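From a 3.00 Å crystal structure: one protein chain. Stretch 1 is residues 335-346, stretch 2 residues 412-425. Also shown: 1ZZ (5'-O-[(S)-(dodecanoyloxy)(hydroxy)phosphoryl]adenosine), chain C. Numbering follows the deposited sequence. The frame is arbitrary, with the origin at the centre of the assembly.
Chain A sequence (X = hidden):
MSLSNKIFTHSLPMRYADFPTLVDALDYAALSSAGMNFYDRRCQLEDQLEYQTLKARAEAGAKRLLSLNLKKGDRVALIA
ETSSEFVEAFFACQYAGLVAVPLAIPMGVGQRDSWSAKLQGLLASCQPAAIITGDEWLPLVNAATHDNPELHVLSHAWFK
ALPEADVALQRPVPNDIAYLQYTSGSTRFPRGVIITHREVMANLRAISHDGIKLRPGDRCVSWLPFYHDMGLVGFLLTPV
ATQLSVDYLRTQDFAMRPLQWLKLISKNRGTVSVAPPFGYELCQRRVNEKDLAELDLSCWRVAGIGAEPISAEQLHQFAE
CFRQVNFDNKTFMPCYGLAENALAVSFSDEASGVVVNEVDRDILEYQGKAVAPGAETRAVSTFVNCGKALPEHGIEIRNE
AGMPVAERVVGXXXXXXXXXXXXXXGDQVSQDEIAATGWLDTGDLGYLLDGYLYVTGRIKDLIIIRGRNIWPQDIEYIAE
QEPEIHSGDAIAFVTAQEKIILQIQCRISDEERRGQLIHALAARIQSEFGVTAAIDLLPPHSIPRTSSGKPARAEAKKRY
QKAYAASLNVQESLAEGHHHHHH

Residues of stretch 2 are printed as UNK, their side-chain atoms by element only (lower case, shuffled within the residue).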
# COMPACT_ATOMS: atom_id res chain seq x y z
N CYS A 335 0.91 -11.71 1.42
CA CYS A 335 2.18 -11.11 1.83
C CYS A 335 1.98 -9.89 2.73
O CYS A 335 0.90 -9.31 2.78
CB CYS A 335 2.97 -10.72 0.60
SG CYS A 335 2.14 -9.47 -0.34
N TYR A 336 3.04 -9.49 3.43
CA TYR A 336 2.98 -8.42 4.41
C TYR A 336 4.11 -7.41 4.21
O TYR A 336 5.21 -7.78 3.81
CB TYR A 336 3.10 -9.01 5.80
CG TYR A 336 3.28 -8.02 6.92
CD1 TYR A 336 2.34 -7.02 7.15
CD2 TYR A 336 4.36 -8.11 7.77
CE1 TYR A 336 2.49 -6.13 8.18
CE2 TYR A 336 4.52 -7.22 8.81
CZ TYR A 336 3.57 -6.24 9.01
OH TYR A 336 3.73 -5.35 10.04
N GLY A 337 3.84 -6.14 4.51
CA GLY A 337 4.85 -5.10 4.37
C GLY A 337 4.43 -3.75 4.91
O GLY A 337 3.31 -3.59 5.39
N LEU A 338 5.34 -2.79 4.86
CA LEU A 338 5.02 -1.40 5.17
C LEU A 338 6.08 -0.51 4.55
O LEU A 338 7.10 -1.00 4.08
CB LEU A 338 4.91 -1.14 6.67
CG LEU A 338 6.09 -1.45 7.58
CD1 LEU A 338 5.76 -0.99 9.00
CD2 LEU A 338 6.43 -2.93 7.56
N ALA A 339 5.83 0.80 4.54
CA ALA A 339 6.72 1.73 3.86
C ALA A 339 8.02 1.81 4.62
O ALA A 339 9.09 1.94 4.03
CB ALA A 339 6.08 3.10 3.75
N GLU A 340 7.91 1.71 5.95
CA GLU A 340 9.04 1.86 6.85
C GLU A 340 10.08 0.77 6.65
O GLU A 340 11.11 0.76 7.31
CB GLU A 340 8.57 1.89 8.30
CG GLU A 340 7.88 3.19 8.74
CD GLU A 340 6.41 3.27 8.36
OE1 GLU A 340 5.92 2.36 7.66
OE2 GLU A 340 5.74 4.26 8.76
N ASN A 341 9.81 -0.16 5.74
CA ASN A 341 10.77 -1.19 5.36
C ASN A 341 10.89 -1.19 3.83
O ASN A 341 11.13 -2.23 3.23
CB ASN A 341 10.30 -2.56 5.86
CG ASN A 341 11.39 -3.64 5.76
OD1 ASN A 341 11.25 -4.62 5.04
ND2 ASN A 341 12.48 -3.46 6.51
N ALA A 342 10.71 -0.01 3.23
CA ALA A 342 10.62 0.14 1.78
C ALA A 342 9.30 -0.42 1.23
O ALA A 342 8.49 0.30 0.67
CB ALA A 342 11.82 -0.49 1.07
N LEU A 343 9.07 -1.72 1.41
CA LEU A 343 7.85 -2.33 0.95
C LEU A 343 7.57 -3.67 1.65
O LEU A 343 6.67 -3.76 2.48
CB LEU A 343 7.92 -2.56 -0.55
CG LEU A 343 6.62 -2.64 -1.34
CD1 LEU A 343 6.79 -3.69 -2.42
CD2 LEU A 343 5.44 -2.96 -0.46
N ALA A 344 8.35 -4.70 1.30
CA ALA A 344 8.02 -6.07 1.68
C ALA A 344 8.68 -6.54 2.97
O ALA A 344 9.81 -6.16 3.27
CB ALA A 344 8.37 -7.01 0.53
N VAL A 345 7.98 -7.39 3.72
CA VAL A 345 8.51 -7.94 4.96
C VAL A 345 8.41 -9.47 4.97
O VAL A 345 9.27 -10.15 5.52
CB VAL A 345 7.80 -7.35 6.20
CG1 VAL A 345 7.98 -8.25 7.40
CG2 VAL A 345 8.33 -5.97 6.51
N SER A 346 7.36 -10.00 4.36
CA SER A 346 7.20 -11.44 4.27
C SER A 346 6.23 -11.84 3.18
O SER A 346 5.36 -11.07 2.79
CB SER A 346 6.75 -12.03 5.60
OG SER A 346 5.51 -11.49 5.98
N UNK A 412 3.42 -6.70 19.43
CA UNK A 412 3.94 -5.77 18.41
C UNK A 412 4.90 -6.45 17.44
O UNK A 412 5.93 -6.98 17.85
c UNK A 412 4.16 -2.58 20.55
c UNK A 412 4.73 -4.63 19.07
c UNK A 412 2.32 -3.35 21.47
n UNK A 412 3.14 -2.31 21.43
n UNK A 412 2.79 -4.28 20.65
c UNK A 412 3.94 -3.81 20.04
N UNK A 413 4.57 -6.44 16.15
CA UNK A 413 5.46 -6.99 15.13
C UNK A 413 6.68 -6.09 14.91
O UNK A 413 6.54 -4.95 14.49
c UNK A 413 3.51 -8.03 13.97
c UNK A 413 5.62 -7.62 12.75
c UNK A 413 4.71 -7.11 13.81
c UNK A 413 2.61 -8.05 12.74
N UNK A 414 7.87 -6.59 15.20
CA UNK A 414 9.09 -5.81 15.04
C UNK A 414 9.97 -6.38 13.94
O UNK A 414 10.17 -7.59 13.85
c UNK A 414 9.87 -5.74 16.34
s UNK A 414 8.98 -4.97 17.70
N UNK A 415 10.52 -5.49 13.12
CA UNK A 415 11.31 -5.88 11.97
C UNK A 415 12.73 -5.34 12.06
O UNK A 415 12.99 -4.42 12.82
c UNK A 415 9.88 -3.31 9.41
c UNK A 415 10.66 -5.40 10.66
c UNK A 415 9.37 -6.15 10.41
c UNK A 415 10.39 -3.90 10.72
N UNK A 416 13.63 -5.92 11.27
CA UNK A 416 15.02 -5.49 11.24
C UNK A 416 15.71 -6.11 10.04
O UNK A 416 15.26 -7.12 9.51
o UNK A 416 16.04 -7.32 12.44
c UNK A 416 15.75 -5.93 12.50
N UNK A 417 16.83 -5.51 9.63
CA UNK A 417 17.54 -5.95 8.45
C UNK A 417 17.72 -4.83 7.45
O UNK A 417 17.22 -3.73 7.66
N UNK A 418 18.40 -5.11 6.35
CA UNK A 418 18.89 -4.13 5.37
C UNK A 418 17.80 -3.23 4.79
O UNK A 418 18.08 -2.07 4.48
c UNK A 418 19.45 -5.01 4.26
c UNK A 418 18.64 -6.49 5.90
c UNK A 418 19.71 -6.31 4.90
N UNK A 419 16.60 -3.77 4.62
CA UNK A 419 15.50 -3.01 4.05
C UNK A 419 15.01 -1.90 4.96
O UNK A 419 14.46 -0.91 4.49
c UNK A 419 14.34 -3.95 3.72
o UNK A 419 14.72 -4.89 2.73
N UNK A 420 15.22 -2.05 6.26
CA UNK A 420 14.73 -1.08 7.23
C UNK A 420 15.10 0.34 6.84
O UNK A 420 16.22 0.59 6.37
c UNK A 420 15.22 -0.80 11.02
c UNK A 420 13.37 -0.13 9.53
c UNK A 420 14.39 -1.19 9.81
c UNK A 420 15.30 -1.38 8.61
N UNK A 421 14.17 1.28 7.04
CA UNK A 421 14.40 2.67 6.72
C UNK A 421 15.48 3.25 7.61
O UNK A 421 16.05 2.55 8.46
c UNK A 421 11.08 4.56 10.63
c UNK A 421 13.13 3.47 6.94
se UNK A 421 11.25 4.79 8.69
c UNK A 421 12.73 3.55 8.39
N UNK A 422 15.77 4.53 7.42
CA UNK A 422 16.78 5.20 8.23
C UNK A 422 16.09 5.95 9.35
O UNK A 422 16.69 6.24 10.39
c UNK A 422 17.59 6.15 7.36
o UNK A 422 18.18 5.46 6.27
N UNK A 423 14.81 6.23 9.12
CA UNK A 423 13.98 6.96 10.05
C UNK A 423 13.08 7.91 9.28
O UNK A 423 13.11 7.95 8.05
N UNK A 424 12.27 8.68 10.00
CA UNK A 424 11.41 9.67 9.37
C UNK A 424 12.19 10.93 9.12
O UNK A 424 12.92 11.39 9.98
c UNK A 424 8.57 8.27 9.29
c UNK A 424 7.73 7.18 9.44
c UNK A 424 10.17 9.97 10.23
c UNK A 424 8.20 7.12 11.78
c UNK A 424 9.24 8.79 10.39
c UNK A 424 9.04 8.20 11.63
o UNK A 424 6.72 5.54 10.84
c UNK A 424 7.55 6.61 10.68
N UNK A 425 12.02 11.49 7.92
CA UNK A 425 12.77 12.66 7.49
C UNK A 425 12.63 13.85 8.44
O UNK A 425 11.54 14.37 8.64
c UNK A 425 12.32 13.07 6.09
c UNK A 425 12.63 15.49 5.59
c UNK A 425 14.59 16.28 4.48
c UNK A 425 13.11 14.20 5.53
c UNK A 425 15.08 15.00 4.41
c UNK A 425 13.36 16.53 5.08
c UNK A 425 14.34 13.97 4.93
P 1ZZ C . 2.03 0.73 3.49
C1 1ZZ C . 6.54 -7.57 -7.99
N1 1ZZ C . -0.64 -4.20 6.31
O1 1ZZ C . 0.90 -1.95 1.84
C2 1ZZ C . 6.67 -7.37 -6.50
N2 1ZZ C . -0.08 -5.77 4.86
O2 1ZZ C . 2.55 -0.40 2.40
C3 1ZZ C . 5.45 -6.88 -5.74
N3 1ZZ C . -2.10 -5.72 7.75
O3 1ZZ C . 3.13 1.44 4.38
C4 1ZZ C . 5.60 -6.88 -4.20
N4 1ZZ C . -2.23 -7.91 7.00
O4 1ZZ C . 1.34 1.73 2.86
C5 1ZZ C . 4.40 -6.84 -3.26
N5 1ZZ C . -1.00 -8.57 5.00
O5 1ZZ C . 1.06 -0.02 4.51
C6 1ZZ C . 4.75 -6.24 -1.92
O6 1ZZ C . -0.13 -2.00 6.07
C7 1ZZ C . 4.10 -6.73 -0.65
O7 1ZZ C . -0.50 -2.50 9.55
C8 1ZZ C . 3.94 -5.73 0.47
O8 1ZZ C . 2.19 -1.87 8.79
C9 1ZZ C . 2.55 -5.49 1.08
C10 1ZZ C . 2.04 -4.08 1.29
C11 1ZZ C . 2.82 -2.91 1.69
C12 1ZZ C . 2.03 -1.77 2.13
C13 1ZZ C . 1.63 -0.33 5.76
C14 1ZZ C . 0.76 -1.10 6.76
C15 1ZZ C . 1.28 -2.13 7.78
C16 1ZZ C . 0.00 -2.70 8.25
C17 1ZZ C . -0.75 -2.88 6.98
C18 1ZZ C . 0.07 -4.45 5.21
C19 1ZZ C . -0.92 -6.35 5.82
C20 1ZZ C . -1.27 -5.43 6.69
C21 1ZZ C . -2.56 -6.99 7.86
C22 1ZZ C . -1.38 -7.58 5.93

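Position 412 has one carbon leading to a five-membered ring of three carbons and two nitrogens. It lies out of reach of stretch 1. The ring is an imidazole, so this is His412.

Position 413 has four carbons, forked at the first, with one arm two carbons long. Its CA-to-CB bond points toward stretch 1, and the side chain lies against Tyr336. That is isoleucine, Ile413. Its CD1 lies 4.0 Å from Tyr336 OH. Its CG2 is 4.1 Å from Tyr336 CE2.

Position 414 carries one carbon and one sulfur. It points away from stretch 1, as expected for the next residue along a strand. It is Cys414.

Position 415 again has four carbons, forked at the first, with one arm of two. It points toward stretch 1 and packs among Leu338, Asn341 and Val345. It is Ile415. Its CD1 is 3.7 Å from Asn341 CB and 3.9 Å from Leu338 CD2, while its CG2 is 3.9 Å from Val345 CG1.

Position 416 has one carbon and one oxygen and points away. The unbranched pair makes it Ser416.

Position 417 has no side-chain atoms. Its phi of 124° and psi of 178° would jam a CB against the preceding carbonyl oxygen. It is Gly417, and it opens a type I turn that ends at position 420.

Position 418 has three carbons closing a ring onto the backbone N. This is Pro418, with phi -56°, pointing away from stretch 1.

Position 419 has one carbon and one oxygen, and points toward stretch 1, beside Asn341. It is Ser419. Its OG is satisfied by a hydrogen bond elsewhere in the structure.

Position 420 has four carbons, forked at the second, and touches Glu340, so it is Leu420. Its N bonds back to Gly417 O at 3.0 Å, closing the turn. The CA-to-CB bond points away overall, but the end of the side chain comes nearer, with CD2 3.3 Å from Glu340 O.

Position 421 has two carbons, a selenium and a last carbon, unbranched, and lies against Glu340. It is selenomethionine, Met421. Its backbone N donates a hydrogen bond to Glu340 O at 3.1 Å, and its SE lies 3.7 Å from Glu340 CG.

Position 422 has one carbon and one oxygen and points away. It is Ser422.

Position 423 has no side-chain atoms. Its phi of 140° and psi of -178° also call for glycine, Gly423.

Position 424 has one carbon and a six-carbon ring bearing an oxygen, which meets the Glu340 carboxylate. It is Tyr424. Its OH donates to Glu340 OE2 at 2.6 Å, with that oxygen near the plane of the ring, at its edge.

Position 425 has one carbon and a bare six-carbon ring, out of reach. It is Phe425.

The contact has an apolar part and a polar part. Ile413 and Ile415 alternate with Cys414 and Ser416, which point away from stretch 1, and fill the space against Tyr336, Leu338 and Val345. Beyond the turn, Met421 N and Tyr424 OH each donate a hydrogen bond to Glu340, to its backbone O and its OE2 respectively. Together the two stretches bury 532 Å².

Stretch 2, residues 412-425: HICISGPSLMSGYF
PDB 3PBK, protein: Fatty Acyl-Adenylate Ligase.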